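Local coordinates for hydrazine synthase alpha subunit (Candidatus Kuenenia stuttgartiensis, PDB 5C2V) that carries two heme c groups and catalyses, within the hydrazine synthase complex, the condensation of hydroxylamine with ammonia to hydrazine, at the interface of chains A and B. Residues are numbered along the deposited sequence; one frame, centred on the assembly and turned at random. Chains: chain A, Hydrazine synthase alpha subunit; chain B, Hydrazine synthase beta subunit.

The interface of chains A and B. Residues chain A 4, 236, 270, 317-319, 321-322; chain B 248-251, 305, 309.
This heterotypic alpha–beta interface of the hydrazine synthase complex joins a loop of the beta subunit, a YNCE-like beta-propeller protein, B:Asp248 to B:Asn251, to the loop after strand 312-317 of the propeller-bearing alpha subunit and to A:Arg270 at the start of strand 270-273.

Hydrogen bonding centres on B:Asn250: chi1 -60° sets CG anti to the carbonyl carbon, and chi2 -83° turns the amide so that both ends reach chain A. A:Arg270, extended from CG to NE, meets it tip to tip: NH2 donates to B:Asn250 OD1 at 2.8 Å, almost along the C=O axis and within the guanidinium plane. The opposite end, B:Asn250 ND2, donates to the backbone A:Trp318 O at 2.7 Å, a clearly bent bond; together the two would hold the amide's rotation. Backbone pairing adds B:Asn250 N to A:Asp319 O, 3.1 Å, nearly straight and on a carbonyl lone pair; B:Leu249 N approaches the same oxygen only weakly.

Stacking accompanies these bonds. The B:Asn250 amide lies over one face of the A:Trp318 indole, planes 18° apart, with CG 4.0 Å from the centroid of the six-membered ring and offset toward the rim. Water 1 links the indole NE1, by a long contact, and A:Asp236 OD2 to backbone B:Asn250 O across the interface.

Electrostatics involve A:Asp319, which runs alongside B:Asn251 and accepts a weak bond from its ND2. Its carboxylate lies near that of B:Asp248; B:Arg309, salt-bridged through NH2 to B:Asp248 OD2 (3.2 Å) from above the carboxylate plane, may offset this like-charge proximity.

Apolar contacts flank the polar core: B:Leu249 CD2 touches A:Pro321 CD at 3.7 Å, crossing the proline at about a right angle, while extended A:Met4 presents CE to the B:Asn251 amide, 3.9 Å from CG.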
loop_
_atom_site.group_PDB
_atom_site.type_symbol
_atom_site.label_atom_id
_atom_site.label_comp_id
_atom_site.label_asym_id
_atom_site.label_seq_id
_atom_site.Cartn_x
_atom_site.Cartn_y
_atom_site.Cartn_z
ATOM N N MET A 4 2.249 37.552 4.365
ATOM C CA MET A 4 2.195 37.123 2.974
ATOM C C MET A 4 2.832 38.163 2.059
ATOM O O MET A 4 3.410 37.827 1.023
ATOM C CB MET A 4 0.748 36.861 2.551
ATOM C CG MET A 4 0.599 36.293 1.149
ATOM S SD MET A 4 -1.125 36.056 0.672
ATOM C CE MET A 4 -0.928 35.379 -0.974
ATOM N N ASP A 236 -7.380 33.144 1.684
ATOM C CA ASP A 236 -7.839 33.822 0.474
ATOM C C ASP A 236 -9.364 33.938 0.390
ATOM O O ASP A 236 -9.902 34.381 -0.624
ATOM C CB ASP A 236 -7.292 33.122 -0.776
ATOM C CG ASP A 236 -7.478 31.619 -0.740
ATOM O OD1 ASP A 236 -8.510 31.147 -0.216
ATOM O OD2 ASP A 236 -6.584 30.906 -1.243
ATOM N N ARG A 270 -11.713 21.772 -4.848
ATOM C CA ARG A 270 -10.401 21.286 -5.263
ATOM C C ARG A 270 -9.658 20.653 -4.087
ATOM O O ARG A 270 -9.812 21.086 -2.944
ATOM C CB ARG A 270 -9.573 22.424 -5.868
ATOM C CG ARG A 270 -9.246 23.540 -4.894
ATOM C CD ARG A 270 -8.590 24.722 -5.587
ATOM N NE ARG A 270 -8.275 25.793 -4.646
ATOM C CZ ARG A 270 -7.080 25.976 -4.093
ATOM N NH1 ARG A 270 -6.078 25.160 -4.391
ATOM N NH2 ARG A 270 -6.885 26.977 -3.244
ATOM N N SER A 317 2.172 22.714 4.684
ATOM C CA SER A 317 2.149 24.124 4.297
ATOM C C SER A 317 0.909 24.461 3.471
ATOM O O SER A 317 0.566 23.743 2.535
ATOM C CB SER A 317 3.409 24.491 3.512
ATOM O OG SER A 317 3.360 25.836 3.071
ATOM N N TRP A 318 0.237 25.552 3.826
ATOM C CA TRP A 318 -0.943 25.987 3.086
ATOM C C TRP A 318 -0.570 26.473 1.691
ATOM O O TRP A 318 -1.239 26.146 0.711
ATOM C CB TRP A 318 -1.686 27.093 3.838
ATOM C CG TRP A 318 -2.593 27.893 2.952
ATOM C CD1 TRP A 318 -2.401 29.177 2.530
ATOM C CD2 TRP A 318 -3.824 27.457 2.361
ATOM N NE1 TRP A 318 -3.439 29.571 1.720
ATOM C CE2 TRP A 318 -4.327 28.533 1.601
ATOM C CE3 TRP A 318 -4.554 26.265 2.404
ATOM C CZ2 TRP A 318 -5.523 28.452 0.891
ATOM C CZ3 TRP A 318 -5.741 26.187 1.698
ATOM C CH2 TRP A 318 -6.214 27.274 0.953
ATOM N N ASP A 319 0.502 27.254 1.612
ATOM C CA ASP A 319 0.972 27.782 0.337
ATOM C C ASP A 319 1.433 26.654 -0.581
ATOM O O ASP A 319 1.215 26.698 -1.791
ATOM C CB ASP A 319 2.108 28.786 0.555
ATOM C CG ASP A 319 1.681 29.977 1.392
ATOM O OD1 ASP A 319 0.469 30.277 1.429
ATOM O OD2 ASP A 319 2.558 30.618 2.010
ATOM N N PRO A 321 0.974 22.673 -0.283
ATOM C CA PRO A 321 0.505 21.435 0.346
ATOM C C PRO A 321 1.029 20.190 -0.357
ATOM O O PRO A 321 0.291 19.539 -1.097
ATOM C CB PRO A 321 -1.024 21.526 0.220
ATOM C CG PRO A 321 -1.314 22.816 -0.529
ATOM C CD PRO A 321 -0.042 23.242 -1.179
ATOM N N PHE A 322 2.296 19.866 -0.123
ATOM C CA PHE A 322 2.903 18.690 -0.730
ATOM C C PHE A 322 3.637 17.866 0.325
ATOM O O PHE A 322 3.680 18.244 1.496
ATOM C CB PHE A 322 3.854 19.104 -1.854
ATOM C CG PHE A 322 3.229 20.028 -2.863
ATOM C CD1 PHE A 322 2.509 19.523 -3.933
ATOM C CD2 PHE A 322 3.353 21.401 -2.735
ATOM C CE1 PHE A 322 1.930 20.372 -4.860
ATOM C CE2 PHE A 322 2.774 22.254 -3.656
ATOM C CZ PHE A 322 2.063 21.739 -4.721
ATOM N N ASP B 248 4.129 29.540 -5.267
ATOM C CA ASP B 248 3.565 28.413 -4.534
ATOM C C ASP B 248 2.198 28.106 -5.134
ATOM O O ASP B 248 1.759 28.788 -6.061
ATOM C CB ASP B 248 3.439 28.718 -3.038
ATOM C CG ASP B 248 4.778 28.971 -2.375
ATOM O OD1 ASP B 248 5.803 28.501 -2.906
ATOM O OD2 ASP B 248 4.807 29.634 -1.316
ATOM N N LEU B 249 1.521 27.090 -4.610
ATOM C CA LEU B 249 0.185 26.767 -5.091
ATOM C C LEU B 249 -0.783 27.892 -4.752
ATOM O O LEU B 249 -1.470 28.417 -5.626
ATOM C CB LEU B 249 -0.311 25.449 -4.493
ATOM C CG LEU B 249 -1.721 25.026 -4.916
ATOM C CD1 LEU B 249 -1.768 24.703 -6.400
ATOM C CD2 LEU B 249 -2.211 23.848 -4.091
ATOM N N ASN B 250 -0.848 28.238 -3.471
ATOM C CA ASN B 250 -1.707 29.318 -3.002
ATOM C C ASN B 250 -0.997 30.664 -2.806
ATOM O O ASN B 250 -1.620 31.636 -2.377
ATOM C CB ASN B 250 -2.395 28.891 -1.705
ATOM C CG ASN B 250 -3.251 27.648 -1.885
ATOM O OD1 ASN B 250 -4.401 27.730 -2.316
ATOM N ND2 ASN B 250 -2.687 26.488 -1.567
ATOM N N ASN B 251 0.299 30.723 -3.108
ATOM C CA ASN B 251 1.060 31.966 -2.962
ATOM C C ASN B 251 1.879 32.287 -4.212
ATOM O O ASN B 251 2.760 31.522 -4.602
ATOM C CB ASN B 251 1.977 31.889 -1.738
ATOM C CG ASN B 251 2.359 33.260 -1.204
ATOM O OD1 ASN B 251 2.421 34.237 -1.950
ATOM N ND2 ASN B 251 2.619 33.336 0.097
ATOM N N LEU B 305 4.144 23.474 -8.978
ATOM C CA LEU B 305 3.848 24.578 -8.074
ATOM C C LEU B 305 4.404 24.332 -6.675
ATOM O O LEU B 305 4.230 25.154 -5.775
ATOM C CB LEU B 305 2.338 24.828 -8.023
ATOM C CG LEU B 305 1.785 25.482 -9.295
ATOM C CD1 LEU B 305 0.297 25.778 -9.178
ATOM C CD2 LEU B 305 2.559 26.749 -9.637
ATOM N N ARG B 309 10.057 25.631 -3.483
ATOM C CA ARG B 309 10.484 25.347 -2.119
ATOM C C ARG B 309 11.817 24.610 -2.068
ATOM O O ARG B 309 12.488 24.604 -1.036
ATOM C CB ARG B 309 9.411 24.539 -1.388
ATOM C CG ARG B 309 8.139 25.322 -1.120
ATOM C CD ARG B 309 8.451 26.622 -0.397
ATOM N NE ARG B 309 7.246 27.375 -0.062
ATOM C CZ ARG B 309 6.588 27.257 1.086
ATOM N NH1 ARG B 309 7.016 26.412 2.015
ATOM N NH2 ARG B 309 5.500 27.983 1.307
HETATM O O HOH W 1 -3.813 31.705 -0.756
#